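Local atomic coordinates of DUF2790 domain-containing protein (Pseudomonas aeruginosa, PDB entry 4F98), a protein that is of unknown function, belongs to the DUF2790 family, probably carries a signal peptide in its natural precursor, and forms a two-subunit assembly built on small antiparallel sheets. Residues A[42-47]-A[54-59]; A[29-34]-A[59-64]. One frame throughout, in Å; residues are numbered along the deposited sequence. Where two conformers were deposited one is given.

Interaction 1 (A[42-47]-A[54-59]); sequences PVTVVY and LHKIRF
Tyr47 and Phe59 both have CG set between the backbone N and the carbonyl carbon (chi1 75° and 54°), and each ring meets a side chain of the opposite strand. Phe59 presents one face to Val43. The methyl CG1 of Val43 makes a CH-pi contact there, offset toward the rim, 3.4 Å from CE2 of Phe59. At the edge of the same ring, CG2 of Val45 lies 3.8 Å from CZ of Phe59. At the other end, CB of His55 sits over one face of Tyr47, 3.5 Å from CE2 of Tyr47. The Tyr47 and His55 rings are nearly parallel but slid apart, with centroids 4.8 Å apart, and the hydroxyl OH of Tyr47 lies over the imidazole rim. NE2 of His55 is hydrogen-bonded to Asp49 and ND1 to Glu15.

Six backbone hydrogen bonds join the strands in pairs, at Val43–Phe59, Val45–Ile57 and Tyr47–His55. Between them, Thr44 faces Arg58 and Val46 faces Lys56 as non-hydrogen-bonded pairs. On the face that carries Thr44, Val46, Lys56 and Arg58, OG1 of Thr44 packs 3.3 Å from CD of Arg58. NZ of Lys56 is held by the carbonyls of Gly9 and Leu12.

This is a beta hairpin of strands 40-48 and 54-62. Trp62 of the second subunit packs on the face carrying Val45, Tyr47, Ile57 and Phe59. Strand 27-31 flanks strand 40-48 on its other side.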
loop_
_atom_site.group_PDB
_atom_site.type_symbol
_atom_site.label_atom_id
_atom_site.label_comp_id
_atom_site.label_asym_id
_atom_site.label_seq_id
_atom_site.Cartn_x
_atom_site.Cartn_y
_atom_site.Cartn_z
ATOM N N PRO A 42 8.798 -2.668 0.418
ATOM C CA PRO A 42 8.469 -3.249 -0.873
ATOM C C PRO A 42 7.322 -4.243 -0.801
ATOM O O PRO A 42 7.071 -4.882 0.226
ATOM C CB PRO A 42 9.774 -3.944 -1.308
ATOM C CG PRO A 42 10.437 -4.252 -0.060
ATOM C CD PRO A 42 10.115 -3.129 0.893
ATOM N N VAL A 43 6.594 -4.314 -1.903
ATOM C CA VAL A 43 5.485 -5.241 -2.070
ATOM C C VAL A 43 5.482 -5.771 -3.494
ATOM O O VAL A 43 5.724 -5.028 -4.454
ATOM C CB VAL A 43 4.123 -4.558 -1.723
ATOM C CG1 VAL A 43 3.925 -3.249 -2.470
ATOM C CG2 VAL A 43 2.948 -5.513 -1.950
ATOM N N THR A 44 5.228 -7.071 -3.600
ATOM C CA THR A 44 5.019 -7.736 -4.866
ATOM C C THR A 44 3.594 -8.247 -4.915
ATOM O O THR A 44 3.121 -8.844 -3.948
ATOM C CB THR A 44 5.992 -8.887 -5.039
ATOM O OG1 THR A 44 7.318 -8.360 -4.938
ATOM C CG2 THR A 44 5.803 -9.578 -6.390
ATOM N N VAL A 45 2.925 -8.002 -6.025
ATOM C CA VAL A 45 1.586 -8.482 -6.304
ATOM C C VAL A 45 1.588 -9.331 -7.572
ATOM O O VAL A 45 2.230 -8.972 -8.552
ATOM C CB VAL A 45 0.576 -7.317 -6.437
ATOM C CG1 VAL A 45 -0.782 -7.807 -6.987
ATOM C CG2 VAL A 45 0.412 -6.605 -5.094
ATOM N N VAL A 46 0.908 -10.482 -7.529
ATOM C CA VAL A 46 0.523 -11.202 -8.734
ATOM C C VAL A 46 -0.991 -11.135 -8.830
ATOM O O VAL A 46 -1.689 -11.517 -7.893
ATOM C CB VAL A 46 1.019 -12.644 -8.770
ATOM C CG1 VAL A 46 0.547 -13.366 -10.065
ATOM C CG2 VAL A 46 2.545 -12.665 -8.596
ATOM N N TYR A 47 -1.494 -10.639 -9.950
ATOM C CA TYR A 47 -2.933 -10.547 -10.191
ATOM C C TYR A 47 -3.299 -11.173 -11.539
ATOM O O TYR A 47 -2.472 -11.285 -12.437
ATOM C CB TYR A 47 -3.441 -9.085 -10.037
ATOM C CG TYR A 47 -3.113 -8.161 -11.167
ATOM C CD1 TYR A 47 -3.951 -8.063 -12.277
ATOM C CD2 TYR A 47 -1.951 -7.395 -11.141
ATOM C CE1 TYR A 47 -3.635 -7.229 -13.337
ATOM C CE2 TYR A 47 -1.631 -6.539 -12.214
ATOM C CZ TYR A 47 -2.464 -6.476 -13.306
ATOM O OH TYR A 47 -2.166 -5.663 -14.365
ATOM N N LEU A 54 -1.898 -13.552 -16.156
ATOM C CA LEU A 54 -1.268 -13.171 -14.893
ATOM C C LEU A 54 -0.241 -12.077 -15.099
ATOM O O LEU A 54 0.384 -11.981 -16.147
ATOM C CB LEU A 54 -0.618 -14.373 -14.224
ATOM C CG LEU A 54 -1.535 -15.561 -13.936
ATOM C CD1 LEU A 54 -0.779 -16.619 -13.152
ATOM C CD2 LEU A 54 -2.815 -15.172 -13.209
ATOM N N HIS A 55 -0.078 -11.264 -14.058
ATOM C CA HIS A 55 0.826 -10.123 -14.075
ATOM C C HIS A 55 1.517 -10.004 -12.726
ATOM O O HIS A 55 0.833 -10.063 -11.693
ATOM C CB HIS A 55 0.036 -8.832 -14.308
ATOM C CG HIS A 55 -0.795 -8.844 -15.552
ATOM N ND1 HIS A 55 -0.337 -8.344 -16.748
ATOM C CD2 HIS A 55 -2.052 -9.288 -15.792
ATOM C CE1 HIS A 55 -1.274 -8.483 -17.675
ATOM N NE2 HIS A 55 -2.321 -9.063 -17.121
ATOM N N LYS A 56 2.840 -9.900 -12.734
ATOM C CA LYS A 56 3.635 -9.649 -11.538
ATOM C C LYS A 56 4.132 -8.214 -11.560
ATOM O O LYS A 56 4.764 -7.789 -12.537
ATOM C CB LYS A 56 4.830 -10.601 -11.481
ATOM C CG LYS A 56 5.793 -10.404 -10.289
ATOM C CD LYS A 56 7.062 -11.297 -10.411
ATOM C CE LYS A 56 6.807 -12.732 -10.077
ATOM N NZ LYS A 56 7.916 -13.611 -10.472
ATOM N N ILE A 57 3.880 -7.494 -10.475
ATOM C CA ILE A 57 4.313 -6.095 -10.309
ATOM C C ILE A 57 4.978 -5.957 -8.942
ATOM O O ILE A 57 4.630 -6.677 -8.002
ATOM C CB ILE A 57 3.154 -5.105 -10.500
ATOM C CG1 ILE A 57 1.958 -5.467 -9.612
ATOM C CG2 ILE A 57 2.740 -5.061 -11.989
ATOM C CD1 ILE A 57 0.858 -4.407 -9.555
ATOM N N ARG A 58 5.976 -5.093 -8.854
ATOM C CA ARG A 58 6.654 -4.828 -7.596
ATOM C C ARG A 58 6.852 -3.333 -7.423
ATOM O O ARG A 58 7.219 -2.622 -8.364
ATOM C CB ARG A 58 7.962 -5.606 -7.469
ATOM C CG ARG A 58 8.603 -5.523 -6.081
ATOM C CD ARG A 58 9.826 -6.416 -5.906
ATOM N NE ARG A 58 10.766 -6.277 -7.009
ATOM C CZ ARG A 58 11.060 -7.246 -7.880
ATOM N NH1 ARG A 58 10.489 -8.465 -7.799
ATOM N NH2 ARG A 58 11.919 -6.975 -8.841
ATOM N N PHE A 59 6.562 -2.865 -6.212
ATOM C CA PHE A 59 6.448 -1.434 -5.954
ATOM C C PHE A 59 6.589 -1.217 -4.441
ATOM O O PHE A 59 7.114 -2.106 -3.749
ATOM C CB PHE A 59 5.133 -0.889 -6.587
ATOM C CG PHE A 59 3.888 -1.632 -6.164
ATOM C CD1 PHE A 59 3.533 -2.832 -6.758
ATOM C CD2 PHE A 59 3.045 -1.106 -5.205
ATOM C CE1 PHE A 59 2.405 -3.529 -6.355
ATOM C CE2 PHE A 59 1.900 -1.785 -4.809
ATOM C CZ PHE A 59 1.576 -3.010 -5.403
#

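Interaction 2 (A[29-34]-A[59-64]); sequences LHRTDN and FLEWGG
A salt bridge between Arg31 and Glu61 spans the two outer strands of the sheet, which are not neighbours in it. Arg31 grips the carboxylate end-on, with one nitrogen to each oxygen. NH2 of Arg31 is 2.8 Å from OE1 of Glu61, and NH1 of Arg31 is 2.9 Å from OE2 of Glu61. Both oxygens use their syn lone pairs. The guanidinium and carboxylate planes are 27° apart, so the two groups are nearly coplanar.

Asn34 adds a third bond. Its ND2 meets OE2 of Glu61 at 2.8 Å, on the anti side and somewhat out of the carboxylate plane. The N-H...O angle is 178°, almost straight, although the amide plane is turned steeply against the carboxylate. OE2 therefore accepts from two donors, and this could stabilise the charged form of the buried Glu61. Beyond CG the Glu61 chain is extended (chi2 177°), which puts CD, the carboxylate carbon, far out from the strand.

NH1 of Arg31 also bonds the carbonyl O of Thr32 at 2.8 Å, which helps fix the guanidinium. The backbone N of Gly64 donates to O of Asn34 at 2.9 Å, tying the two loops together.

Strand 40-48 lies between the two outer strands, and its Val43 packs against both Arg31 and Glu61. Asn34 ND2 also bonds the carbonyl of Pro42. Arg31 reaches the second subunit too, bonding the carbonyls of its Trp62 and Gly63. The salt bridge thus lies at the dimer interface, near the C-terminal ends of strands 27-31 and 54-62.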
loop_
_atom_site.group_PDB
_atom_site.type_symbol
_atom_site.label_atom_id
_atom_site.label_comp_id
_atom_site.label_asym_id
_atom_site.label_seq_id
_atom_site.Cartn_x
_atom_site.Cartn_y
_atom_site.Cartn_z
ATOM N N LEU A 29 -3.865 -12.836 -6.717
ATOM C CA LEU A 29 -3.420 -14.193 -6.362
ATOM C C LEU A 29 -2.320 -14.238 -5.325
ATOM O O LEU A 29 -2.208 -15.217 -4.590
ATOM C CB LEU A 29 -2.975 -14.938 -7.616
ATOM C CG LEU A 29 -4.010 -15.077 -8.758
ATOM C CD1 LEU A 29 -3.467 -16.038 -9.789
ATOM C CD2 LEU A 29 -5.379 -15.487 -8.275
ATOM N N HIS A 30 -1.500 -13.195 -5.259
ATOM C CA HIS A 30 -0.420 -13.113 -4.293
ATOM C C HIS A 30 -0.191 -11.666 -3.939
ATOM O O HIS A 30 -0.236 -10.796 -4.802
ATOM C CB HIS A 30 0.895 -13.667 -4.874
ATOM C CG HIS A 30 2.076 -13.417 -3.991
ATOM N ND1 HIS A 30 2.991 -12.424 -4.237
ATOM C CD2 HIS A 30 2.440 -13.975 -2.815
ATOM C CE1 HIS A 30 3.878 -12.397 -3.261
ATOM N NE2 HIS A 30 3.572 -13.334 -2.385
ATOM N N ARG A 31 0.071 -11.412 -2.666
ATOM C CA ARG A 31 0.620 -10.130 -2.237
ATOM C C ARG A 31 1.506 -10.365 -1.030
ATOM O O ARG A 31 1.195 -11.181 -0.166
ATOM C CB ARG A 31 -0.503 -9.111 -1.978
ATOM C CG ARG A 31 -1.481 -9.428 -0.839
ATOM C CD ARG A 31 -1.161 -8.654 0.391
ATOM N NE ARG A 31 -1.439 -7.220 0.257
ATOM C CZ ARG A 31 -0.573 -6.207 0.375
ATOM N NH1 ARG A 31 0.708 -6.397 0.686
ATOM N NH2 ARG A 31 -1.014 -4.963 0.215
ATOM N N THR A 32 2.634 -9.669 -0.968
ATOM C CA THR A 32 3.579 -9.764 0.148
ATOM C C THR A 32 2.855 -9.559 1.477
ATOM O O THR A 32 2.020 -8.667 1.600
ATOM C CB THR A 32 4.665 -8.689 0.026
ATOM O OG1 THR A 32 5.226 -8.779 -1.297
ATOM C CG2 THR A 32 5.736 -8.865 1.117
ATOM N N ASP A 33 3.160 -10.385 2.464
ATOM C CA ASP A 33 2.587 -10.160 3.796
ATOM C C ASP A 33 3.464 -9.111 4.503
ATOM O O ASP A 33 4.544 -9.404 5.034
ATOM C CB ASP A 33 2.416 -11.437 4.632
ATOM C CG ASP A 33 1.482 -11.220 5.840
ATOM O OD1 ASP A 33 1.160 -10.048 6.149
ATOM O OD2 ASP A 33 1.084 -12.206 6.507
ATOM N N ASN A 34 2.957 -7.881 4.503
ATOM C CA ASN A 34 3.608 -6.745 5.168
ATOM C C ASN A 34 2.868 -6.310 6.433
ATOM O O ASN A 34 3.092 -5.215 6.943
ATOM C CB ASN A 34 3.785 -5.573 4.186
ATOM C CG ASN A 34 4.895 -5.806 3.200
ATOM O OD1 ASN A 34 5.932 -6.368 3.568
ATOM N ND2 ASN A 34 4.708 -5.354 1.966
ATOM N N PHE A 59 6.562 -2.865 -6.212
ATOM C CA PHE A 59 6.448 -1.434 -5.954
ATOM C C PHE A 59 6.589 -1.217 -4.441
ATOM O O PHE A 59 7.114 -2.106 -3.749
ATOM C CB PHE A 59 5.133 -0.889 -6.587
ATOM C CG PHE A 59 3.888 -1.632 -6.164
ATOM C CD1 PHE A 59 3.533 -2.832 -6.758
ATOM C CD2 PHE A 59 3.045 -1.106 -5.205
ATOM C CE1 PHE A 59 2.405 -3.529 -6.355
ATOM C CE2 PHE A 59 1.900 -1.785 -4.809
ATOM C CZ PHE A 59 1.576 -3.010 -5.403
ATOM N N LEU A 60 6.166 -0.062 -3.943
ATOM C CA LEU A 60 6.288 0.283 -2.527
ATOM C C LEU A 60 4.919 0.533 -1.940
ATOM O O LEU A 60 4.004 1.002 -2.628
ATOM C CB LEU A 60 7.111 1.566 -2.357
ATOM C CG LEU A 60 8.548 1.510 -2.860
ATOM C CD1 LEU A 60 9.122 2.935 -2.868
ATOM C CD2 LEU A 60 9.391 0.532 -2.023
ATOM N N GLU A 61 4.782 0.224 -0.651
ATOM C CA GLU A 61 3.562 0.509 0.090
ATOM C C GLU A 61 3.898 0.786 1.542
ATOM O O GLU A 61 5.023 0.548 1.986
ATOM C CB GLU A 61 2.598 -0.659 -0.025
ATOM C CG GLU A 61 3.018 -1.894 0.766
ATOM C CD GLU A 61 2.007 -3.035 0.699
ATOM O OE1 GLU A 61 0.970 -2.930 -0.001
ATOM O OE2 GLU A 61 2.239 -4.078 1.349
ATOM N N TRP A 62 2.915 1.259 2.282
ATOM C CA TRP A 62 3.067 1.409 3.720
ATOM C C TRP A 62 2.723 0.075 4.397
ATOM O O TRP A 62 1.751 -0.582 4.033
ATOM C CB TRP A 62 2.176 2.509 4.242
ATOM C CG TRP A 62 2.603 3.859 3.787
ATOM C CD1 TRP A 62 2.553 4.358 2.519
ATOM C CD2 TRP A 62 3.204 4.890 4.593
ATOM N NE1 TRP A 62 3.029 5.638 2.488
ATOM C CE2 TRP A 62 3.447 5.988 3.739
ATOM C CE3 TRP A 62 3.536 5.000 5.949
ATOM C CZ2 TRP A 62 4.018 7.180 4.195
ATOM C CZ3 TRP A 62 4.110 6.192 6.402
ATOM C CH2 TRP A 62 4.341 7.260 5.523
ATOM N N GLY A 63 3.548 -0.321 5.351
ATOM C CA GLY A 63 3.325 -1.545 6.091
ATOM C C GLY A 63 2.025 -1.523 6.869
ATOM O O GLY A 63 1.424 -0.469 7.093
ATOM N N GLY A 64 1.597 -2.702 7.279
ATOM C CA GLY A 64 0.323 -2.870 7.925
ATOM C C GLY A 64 0.236 -2.467 9.377
ATOM O O GLY A 64 -0.859 -2.476 9.911
#

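The two interactions have centres about 9 Å apart and belong to one three-stranded antiparallel sheet, ordered 27-31, 40-48, 54-62. Along the chain, interaction 1 is nested inside the loop closed by interaction 2. Interaction 1 pairs the middle strand with one outer strand through the backbone. Interaction 2 joins the two outer strands by side chains and extends into the loops after them. They share strand 54-62, and Phe59 belongs to both ranges but carries only interaction 1. Probable hydrogen bonds from Leu29 N to Val46 O and from Thr44 N to Thr32 OG1 connect them. Both touch the second subunit, so one small sheet supplies both the hairpin pairing and part of the subunit interface.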